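N-terminal acetyltransferase-like protein (Chaetomium thermophilum, PDB 5NNP) probably serves as the TPR-containing auxiliary subunit of an N-terminal acetyltransferase of the NatA type, supporting acetyl transfer to protein N termini. Local coordinates at residues 162-173 against 191-201; 204-212 against 227-237. All blocks are in the same frame, centred on the assembly; numbering follows the deposited sequence.

Contact 1: 162-173 against 191-201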
# COMPACT_ATOMS: atom_id res chain seq x y z
N LEU A 162 26.45 -1.51 -0.73
CA LEU A 162 26.27 -0.72 -1.94
C LEU A 162 27.50 -0.76 -2.86
O LEU A 162 27.37 -0.94 -4.07
CB LEU A 162 25.90 0.72 -1.57
CG LEU A 162 24.39 0.94 -1.38
CD1 LEU A 162 23.79 -0.08 -0.43
CD2 LEU A 162 24.09 2.36 -0.90
N GLU A 163 28.69 -0.61 -2.29
CA GLU A 163 29.91 -0.69 -3.08
C GLU A 163 30.01 -1.97 -3.91
O GLU A 163 30.37 -1.93 -5.09
CB GLU A 163 31.16 -0.56 -2.19
CG GLU A 163 32.46 -0.37 -2.98
CD GLU A 163 33.66 -0.13 -2.07
OE1 GLU A 163 33.49 -0.11 -0.84
OE2 GLU A 163 34.79 0.04 -2.60
N LYS A 164 29.69 -3.12 -3.31
CA LYS A 164 29.78 -4.36 -4.06
C LYS A 164 28.65 -4.46 -5.10
O LYS A 164 28.84 -5.01 -6.18
CB LYS A 164 29.77 -5.58 -3.13
CG LYS A 164 30.67 -6.72 -3.59
CD LYS A 164 32.13 -6.30 -3.58
CE LYS A 164 33.07 -7.46 -3.93
NZ LYS A 164 32.73 -8.04 -5.26
N ALA A 165 27.48 -3.93 -4.78
CA ALA A 165 26.39 -3.98 -5.75
C ALA A 165 26.73 -3.15 -6.99
O ALA A 165 26.43 -3.53 -8.12
CB ALA A 165 25.09 -3.51 -5.12
N GLU A 166 27.35 -2.00 -6.77
CA GLU A 166 27.75 -1.18 -7.90
C GLU A 166 28.82 -1.89 -8.74
O GLU A 166 28.80 -1.88 -9.97
CB GLU A 166 28.25 0.18 -7.44
CG GLU A 166 28.49 1.10 -8.62
CD GLU A 166 29.18 2.37 -8.26
OE1 GLU A 166 29.14 2.77 -7.07
OE2 GLU A 166 29.77 2.97 -9.18
N HIS A 167 29.75 -2.54 -8.05
CA HIS A 167 30.81 -3.31 -8.68
C HIS A 167 30.28 -4.42 -9.60
O HIS A 167 30.77 -4.61 -10.70
CB HIS A 167 31.71 -3.90 -7.59
CG HIS A 167 32.83 -4.75 -8.11
ND1 HIS A 167 32.90 -6.10 -7.87
CD2 HIS A 167 33.92 -4.44 -8.85
CE1 HIS A 167 33.99 -6.59 -8.44
NE2 HIS A 167 34.62 -5.60 -9.04
N ILE A 168 29.26 -5.14 -9.13
CA ILE A 168 28.69 -6.24 -9.90
C ILE A 168 28.01 -5.68 -11.15
O ILE A 168 28.17 -6.25 -12.24
CB ILE A 168 27.69 -7.06 -9.07
CG1 ILE A 168 28.42 -7.81 -7.95
CG2 ILE A 168 26.94 -8.05 -9.94
CD1 ILE A 168 29.68 -8.59 -8.44
N LEU A 169 27.31 -4.56 -11.00
CA LEU A 169 26.63 -3.91 -12.12
C LEU A 169 27.63 -3.41 -13.15
O LEU A 169 27.45 -3.62 -14.36
CB LEU A 169 25.76 -2.76 -11.63
CG LEU A 169 24.45 -3.21 -10.97
CD1 LEU A 169 23.75 -2.05 -10.26
CD2 LEU A 169 23.54 -3.84 -11.98
N THR A 170 28.68 -2.74 -12.68
CA THR A 170 29.66 -2.21 -13.60
C THR A 170 30.45 -3.33 -14.27
O THR A 170 30.86 -3.21 -15.43
CB THR A 170 30.65 -1.26 -12.91
OG1 THR A 170 29.95 -0.15 -12.35
CG2 THR A 170 31.70 -0.77 -13.92
N THR A 171 30.68 -4.43 -13.54
CA THR A 171 31.44 -5.54 -14.11
C THR A 171 30.71 -6.09 -15.33
O THR A 171 31.33 -6.35 -16.36
CB THR A 171 31.70 -6.66 -13.08
OG1 THR A 171 32.59 -6.16 -12.08
CG2 THR A 171 32.35 -7.87 -13.74
N TYR A 172 29.39 -6.24 -15.21
CA TYR A 172 28.59 -6.69 -16.34
C TYR A 172 28.74 -5.75 -17.53
O TYR A 172 29.07 -6.20 -18.64
CB TYR A 172 27.11 -6.83 -15.99
CG TYR A 172 26.38 -7.37 -17.18
CD1 TYR A 172 26.37 -8.73 -17.44
CD2 TYR A 172 25.79 -6.53 -18.11
CE1 TYR A 172 25.76 -9.24 -18.55
CE2 TYR A 172 25.17 -7.03 -19.23
CZ TYR A 172 25.16 -8.39 -19.45
OH TYR A 172 24.56 -8.93 -20.56
N GLU A 173 28.49 -4.47 -17.31
CA GLU A 173 28.59 -3.47 -18.37
C GLU A 173 29.93 -3.51 -19.08
O GLU A 173 30.03 -3.25 -20.28
CB GLU A 173 28.38 -2.06 -17.83
CG GLU A 173 26.99 -1.77 -17.29
CD GLU A 173 26.87 -0.33 -16.83
OE1 GLU A 173 26.21 -0.07 -15.81
OE2 GLU A 173 27.46 0.55 -17.50
N LEU A 191 20.90 0.79 -16.08
CA LEU A 191 21.65 2.04 -15.91
C LEU A 191 21.04 2.91 -14.80
O LEU A 191 21.76 3.44 -13.95
CB LEU A 191 21.70 2.81 -17.21
CG LEU A 191 22.58 2.22 -18.33
CD1 LEU A 191 22.22 2.83 -19.66
CD2 LEU A 191 24.06 2.42 -18.04
N LEU A 192 19.71 3.03 -14.77
CA LEU A 192 19.11 3.88 -13.76
C LEU A 192 19.27 3.27 -12.37
O LEU A 192 19.51 3.98 -11.39
CB LEU A 192 17.64 4.11 -14.08
CG LEU A 192 17.32 4.94 -15.33
CD1 LEU A 192 15.81 5.01 -15.55
CD2 LEU A 192 17.92 6.35 -15.27
N TYR A 193 19.14 1.95 -12.27
CA TYR A 193 19.31 1.28 -10.98
C TYR A 193 20.69 1.56 -10.39
O TYR A 193 20.81 1.96 -9.22
CB TYR A 193 19.07 -0.23 -11.13
CG TYR A 193 19.27 -1.03 -9.86
CD1 TYR A 193 18.62 -0.68 -8.68
CD2 TYR A 193 20.09 -2.15 -9.84
CE1 TYR A 193 18.80 -1.41 -7.51
CE2 TYR A 193 20.28 -2.89 -8.68
CZ TYR A 193 19.63 -2.52 -7.52
OH TYR A 193 19.83 -3.26 -6.37
N LYS A 194 21.74 1.37 -11.20
CA LYS A 194 23.11 1.72 -10.80
C LYS A 194 23.21 3.19 -10.40
O LYS A 194 23.86 3.53 -9.41
CB LYS A 194 24.10 1.42 -11.93
CG LYS A 194 25.56 1.93 -11.66
CD LYS A 194 26.50 1.73 -12.88
CE LYS A 194 27.90 2.19 -12.61
NZ LYS A 194 28.80 2.12 -13.83
N ASN A 195 22.57 4.08 -11.17
CA ASN A 195 22.57 5.49 -10.82
C ASN A 195 21.98 5.73 -9.43
O ASN A 195 22.57 6.45 -8.63
CB ASN A 195 21.82 6.34 -11.86
CG ASN A 195 22.04 7.85 -11.64
OD1 ASN A 195 21.26 8.51 -10.94
ND2 ASN A 195 23.11 8.40 -12.24
N THR A 196 20.84 5.12 -9.12
CA THR A 196 20.26 5.32 -7.80
C THR A 196 21.22 4.79 -6.73
O THR A 196 21.30 5.34 -5.64
CB THR A 196 18.88 4.66 -7.63
OG1 THR A 196 18.99 3.24 -7.75
CG2 THR A 196 17.91 5.19 -8.67
N ILE A 197 21.98 3.75 -7.07
CA ILE A 197 22.92 3.17 -6.10
C ILE A 197 24.07 4.13 -5.79
O ILE A 197 24.45 4.29 -4.63
CB ILE A 197 23.46 1.81 -6.60
CG1 ILE A 197 22.35 0.76 -6.44
CG2 ILE A 197 24.68 1.39 -5.80
CD1 ILE A 197 22.64 -0.59 -7.06
N ILE A 198 24.60 4.77 -6.82
CA ILE A 198 25.62 5.79 -6.62
C ILE A 198 25.13 6.91 -5.69
O ILE A 198 25.86 7.37 -4.83
CB ILE A 198 26.07 6.40 -7.95
CG1 ILE A 198 26.70 5.32 -8.84
CG2 ILE A 198 27.05 7.55 -7.71
CD1 ILE A 198 27.14 5.80 -10.23
N ALA A 199 23.89 7.35 -5.86
CA ALA A 199 23.38 8.44 -5.05
C ALA A 199 23.17 7.96 -3.61
O ALA A 199 23.53 8.64 -2.66
CB ALA A 199 22.10 9.00 -5.64
N GLU A 200 22.61 6.76 -3.46
CA GLU A 200 22.44 6.21 -2.12
C GLU A 200 23.79 6.07 -1.39
O GLU A 200 23.85 6.15 -0.17
CB GLU A 200 21.72 4.86 -2.17
CG GLU A 200 20.25 4.97 -2.49
CD GLU A 200 19.48 3.69 -2.21
OE1 GLU A 200 18.30 3.60 -2.64
OE2 GLU A 200 20.06 2.79 -1.56
N ARG A 201 24.88 5.90 -2.14
CA ARG A 201 26.20 5.90 -1.52
C ARG A 201 26.56 7.31 -1.09
O ARG A 201 27.50 7.50 -0.33
CB ARG A 201 27.27 5.32 -2.45
CG ARG A 201 26.97 3.88 -2.85
CD ARG A 201 28.07 3.29 -3.70
NE ARG A 201 29.34 3.32 -3.00
CZ ARG A 201 30.51 3.08 -3.57
NH1 ARG A 201 30.57 2.81 -4.88
NH2 ARG A 201 31.62 3.13 -2.85
O HOH W 1 27.13 2.95 -16.16

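Contact 2: 204-212 against 227-237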
# COMPACT_ATOMS: atom_id res chain seq x y z
N ILE A 204 26.55 12.53 -4.74
CA ILE A 204 25.64 13.23 -5.63
C ILE A 204 26.39 13.81 -6.82
O ILE A 204 25.88 13.87 -7.93
CB ILE A 204 24.88 14.34 -4.88
CG1 ILE A 204 24.09 13.74 -3.72
CG2 ILE A 204 23.95 15.06 -5.83
CD1 ILE A 204 23.19 12.61 -4.12
N GLU A 205 27.62 14.24 -6.58
CA GLU A 205 28.45 14.74 -7.65
C GLU A 205 28.64 13.69 -8.75
O GLU A 205 28.52 13.97 -9.94
CB GLU A 205 29.81 15.17 -7.09
CG GLU A 205 30.80 15.63 -8.13
CD GLU A 205 30.47 17.00 -8.66
OE1 GLU A 205 29.87 17.79 -7.90
OE2 GLU A 205 30.79 17.28 -9.84
N ARG A 206 28.92 12.46 -8.34
CA ARG A 206 29.21 11.41 -9.31
C ARG A 206 27.96 10.91 -10.00
O ARG A 206 27.99 10.56 -11.18
CB ARG A 206 29.92 10.25 -8.62
CG ARG A 206 30.77 9.42 -9.55
CD ARG A 206 31.55 8.42 -8.77
NE ARG A 206 30.97 7.08 -8.83
CZ ARG A 206 30.58 6.39 -7.77
NH1 ARG A 206 30.70 6.90 -6.55
NH2 ARG A 206 30.09 5.18 -7.93
N ALA A 207 26.86 10.87 -9.26
CA ALA A 207 25.59 10.40 -9.80
C ALA A 207 25.08 11.32 -10.91
O ALA A 207 24.49 10.85 -11.90
CB ALA A 207 24.55 10.27 -8.69
N LEU A 208 25.29 12.63 -10.76
CA LEU A 208 24.88 13.57 -11.79
C LEU A 208 25.73 13.37 -13.04
O LEU A 208 25.23 13.33 -14.17
CB LEU A 208 25.00 15.02 -11.30
CG LEU A 208 24.51 16.06 -12.32
CD1 LEU A 208 23.09 15.75 -12.75
CD2 LEU A 208 24.60 17.46 -11.76
N GLN A 209 27.02 13.24 -12.82
CA GLN A 209 27.97 12.90 -13.86
C GLN A 209 27.57 11.62 -14.60
O GLN A 209 27.58 11.58 -15.84
CB GLN A 209 29.37 12.77 -13.24
CG GLN A 209 30.41 12.10 -14.12
CD GLN A 209 31.69 11.76 -13.35
OE1 GLN A 209 32.03 12.41 -12.35
NE2 GLN A 209 32.41 10.73 -13.80
N HIS A 210 27.18 10.59 -13.85
CA HIS A 210 26.81 9.32 -14.45
C HIS A 210 25.46 9.43 -15.15
O HIS A 210 25.22 8.77 -16.16
CB HIS A 210 26.76 8.21 -13.40
CG HIS A 210 26.23 6.90 -13.90
ND1 HIS A 210 24.93 6.48 -13.66
CD2 HIS A 210 26.81 5.92 -14.63
CE1 HIS A 210 24.74 5.30 -14.22
NE2 HIS A 210 25.87 4.94 -14.81
N LEU A 211 24.59 10.28 -14.61
CA LEU A 211 23.29 10.51 -15.19
C LEU A 211 23.43 11.08 -16.58
O LEU A 211 22.92 10.51 -17.54
CB LEU A 211 22.46 11.46 -14.35
CG LEU A 211 20.99 11.48 -14.78
CD1 LEU A 211 20.30 10.15 -14.39
CD2 LEU A 211 20.25 12.69 -14.19
N GLU A 212 24.14 12.20 -16.66
CA GLU A 212 24.35 12.92 -17.91
C GLU A 212 25.19 12.14 -18.93
O GLU A 212 24.97 12.25 -20.14
CB GLU A 212 25.01 14.27 -17.62
CG GLU A 212 24.20 15.13 -16.67
CD GLU A 212 22.86 15.55 -17.26
OE1 GLU A 212 22.65 15.37 -18.48
OE2 GLU A 212 22.02 16.06 -16.50
N LEU A 227 15.65 12.91 -11.30
CA LEU A 227 17.00 12.74 -10.78
C LEU A 227 17.88 13.95 -11.13
O LEU A 227 18.62 14.46 -10.27
CB LEU A 227 17.63 11.45 -11.32
CG LEU A 227 17.02 10.14 -10.82
CD1 LEU A 227 17.61 8.96 -11.56
CD2 LEU A 227 17.24 9.97 -9.34
N ARG A 228 17.79 14.42 -12.37
CA ARG A 228 18.59 15.58 -12.76
C ARG A 228 18.28 16.80 -11.87
O ARG A 228 19.19 17.47 -11.39
CB ARG A 228 18.37 15.91 -14.24
CG ARG A 228 19.06 17.20 -14.71
CD ARG A 228 19.47 17.17 -16.19
NE ARG A 228 18.35 16.88 -17.07
CZ ARG A 228 18.35 15.94 -18.01
NH1 ARG A 228 19.43 15.21 -18.20
NH2 ARG A 228 17.27 15.73 -18.75
N ALA A 229 17.00 17.07 -11.63
CA ALA A 229 16.64 18.26 -10.85
C ALA A 229 17.06 18.10 -9.40
O ALA A 229 17.63 19.01 -8.81
CB ALA A 229 15.14 18.53 -10.93
N SER A 230 16.78 16.93 -8.85
CA SER A 230 17.16 16.62 -7.48
C SER A 230 18.66 16.81 -7.23
O SER A 230 19.05 17.42 -6.23
CB SER A 230 16.75 15.19 -7.14
OG SER A 230 17.10 14.87 -5.82
N TYR A 231 19.49 16.31 -8.13
CA TYR A 231 20.95 16.39 -7.95
C TYR A 231 21.45 17.81 -8.10
O TYR A 231 22.28 18.28 -7.31
CB TYR A 231 21.67 15.52 -8.97
CG TYR A 231 21.42 14.04 -8.86
CD1 TYR A 231 21.07 13.46 -7.65
CD2 TYR A 231 21.56 13.21 -9.97
CE1 TYR A 231 20.87 12.10 -7.55
CE2 TYR A 231 21.36 11.85 -9.88
CZ TYR A 231 21.01 11.30 -8.67
OH TYR A 231 20.81 9.94 -8.58
N LEU A 232 20.99 18.49 -9.14
CA LEU A 232 21.39 19.88 -9.36
C LEU A 232 21.04 20.72 -8.14
O LEU A 232 21.85 21.55 -7.70
CB LEU A 232 20.72 20.46 -10.60
CG LEU A 232 21.22 19.99 -11.96
CD1 LEU A 232 20.39 20.61 -13.07
CD2 LEU A 232 22.70 20.31 -12.16
N SER A 233 19.85 20.51 -7.57
CA SER A 233 19.43 21.33 -6.43
C SER A 233 20.32 21.06 -5.23
O SER A 233 20.79 22.00 -4.58
CB SER A 233 17.96 21.11 -6.09
OG SER A 233 17.68 19.75 -5.84
N LYS A 234 20.58 19.79 -4.94
CA LYS A 234 21.49 19.42 -3.85
C LYS A 234 22.91 19.94 -4.04
O LYS A 234 23.62 20.14 -3.07
CB LYS A 234 21.52 17.91 -3.67
CG LYS A 234 20.23 17.34 -3.14
CD LYS A 234 20.34 15.85 -3.02
CE LYS A 234 19.14 15.25 -2.32
NZ LYS A 234 19.37 13.79 -2.17
N LEU A 235 23.32 20.14 -5.29
CA LEU A 235 24.66 20.67 -5.56
C LEU A 235 24.64 22.20 -5.59
O LEU A 235 25.67 22.83 -5.83
CB LEU A 235 25.20 20.11 -6.87
CG LEU A 235 25.38 18.59 -6.83
CD1 LEU A 235 25.79 18.03 -8.19
CD2 LEU A 235 26.41 18.23 -5.80
N ALA A 236 23.47 22.78 -5.33
CA ALA A 236 23.32 24.24 -5.28
C ALA A 236 23.64 24.87 -6.62
O ALA A 236 24.10 26.01 -6.69
CB ALA A 236 24.19 24.82 -4.20
N ARG A 237 23.38 24.12 -7.67
CA ARG A 237 23.54 24.60 -9.04
C ARG A 237 22.19 25.15 -9.51
O ARG A 237 21.45 24.50 -10.24
CB ARG A 237 24.07 23.47 -9.92
CG ARG A 237 25.49 23.10 -9.49
CD ARG A 237 26.02 21.85 -10.13
NE ARG A 237 25.99 21.93 -11.58
CZ ARG A 237 26.54 21.03 -12.38
NH1 ARG A 237 27.18 19.98 -11.88
NH2 ARG A 237 26.45 21.19 -13.70
O HOH W 2 28.70 20.04 -9.24

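Contact 1: 162-173 against 191-201
Two neighbouring helices of a TPR-type alpha-solenoid meet through knobs-into-holes packing, with Ile197 and Lys194 of helix 185-200 as knobs inserted into helix 162-175. The segment axes approach to 9.8 Å at 152°, close to antiparallel. Ile197 sits among Leu162, Ala165, Glu166 and Leu169; its CD1 lies 3.7 Å from Leu169 CD1. That same methyl of Leu169 also reaches CD2 of the Tyr193 ring, whose hydroxyl is bound to His157. Lys194 fills the next hole. With CG anti to the backbone N (chi1 173°) and the rest of its chain extended, it runs between Thr170 and Glu173 and gives a hydrogen bond from NZ to Thr170 OG1 at 2.9 Å. Glu173 OE1 makes a long salt bridge of 3.9 Å to Lys194 NZ, supplemented by a water joining Glu173 OE2 to the ammonium. At the other end Arg201 lays one guanidinium face over CA and CG of Glu163, while its NH1 bonds Glu166 OE1 at 2.6 Å, in the guanidinium plane but from above the carboxylate plane. Because Glu166 OE2 also meets Arg206, this carboxylate is flanked by two arginines, which would probably stabilise its negative charge.

Contact 2: 204-212 against 227-237
The ring of Tyr231 lies against helix 204-214, with Ile204, Ala207 and Leu208 packed about it. Ala207 CB is 3.7 Å from Tyr231 CZ, and Ile204 CG2 comes within 3.8 Å of Tyr231 CD1. CG of Tyr231 stands beside the backbone N (chi1 -64°), which sends the ring to Ala207 and its hydroxyl on to Asn195. An alanine here is likely to open a gap beside Ile204 and Ala207 and to leave Asn195 OD1 without its hydroxyl partner. Leu208 divides its methyls: CD1 lies 4.0 Å from Tyr231 CB, and CD2 is 3.8 Å from Leu235 CD1. The helices cross at 144°, with segment axes 9.6 Å apart, an antiparallel pairing of the TPR-like superhelix. Helix 221-234 finishes in a Schellman motif at Ala236, and Arg237 then takes the N-cap position before helix 238-251. Outside the apolar layer the contact is looser. Leu208 CD2 lies over a face of the Arg237 guanidinium, which is salt-bridged to Glu240, and a water links Arg237 NH1 to exposed Glu205. At the far end Glu212 and Arg228 cross at about a right angle; the weak bond from Arg228 NH1 to Glu212 OE1 measures 3.2 Å, and the position of Glu212 OE2 is doubtful.

How the contacts relate
Contacts 1 and 2 come in series along the chain, the first closing before the second opens, and their centres lie 16 Å apart on the same side of the chain's centre. Helix 185-200 ends contact 1 and is followed directly by helix 204-214, which begins contact 2. The two are joined by a salt bridge, Glu166 OE2 to Arg206 NH2 at 2.6 Å, and by a probable hydrogen bond between Asn195 OD1 and Tyr231 OH, 2.8 Å apart. Ala199 also packs on Tyr231. The four helices 162-175, 185-200, 204-214 and 221-234 thus form one continuous packed run, consistent with the superhelix of a TPR-type auxiliary subunit.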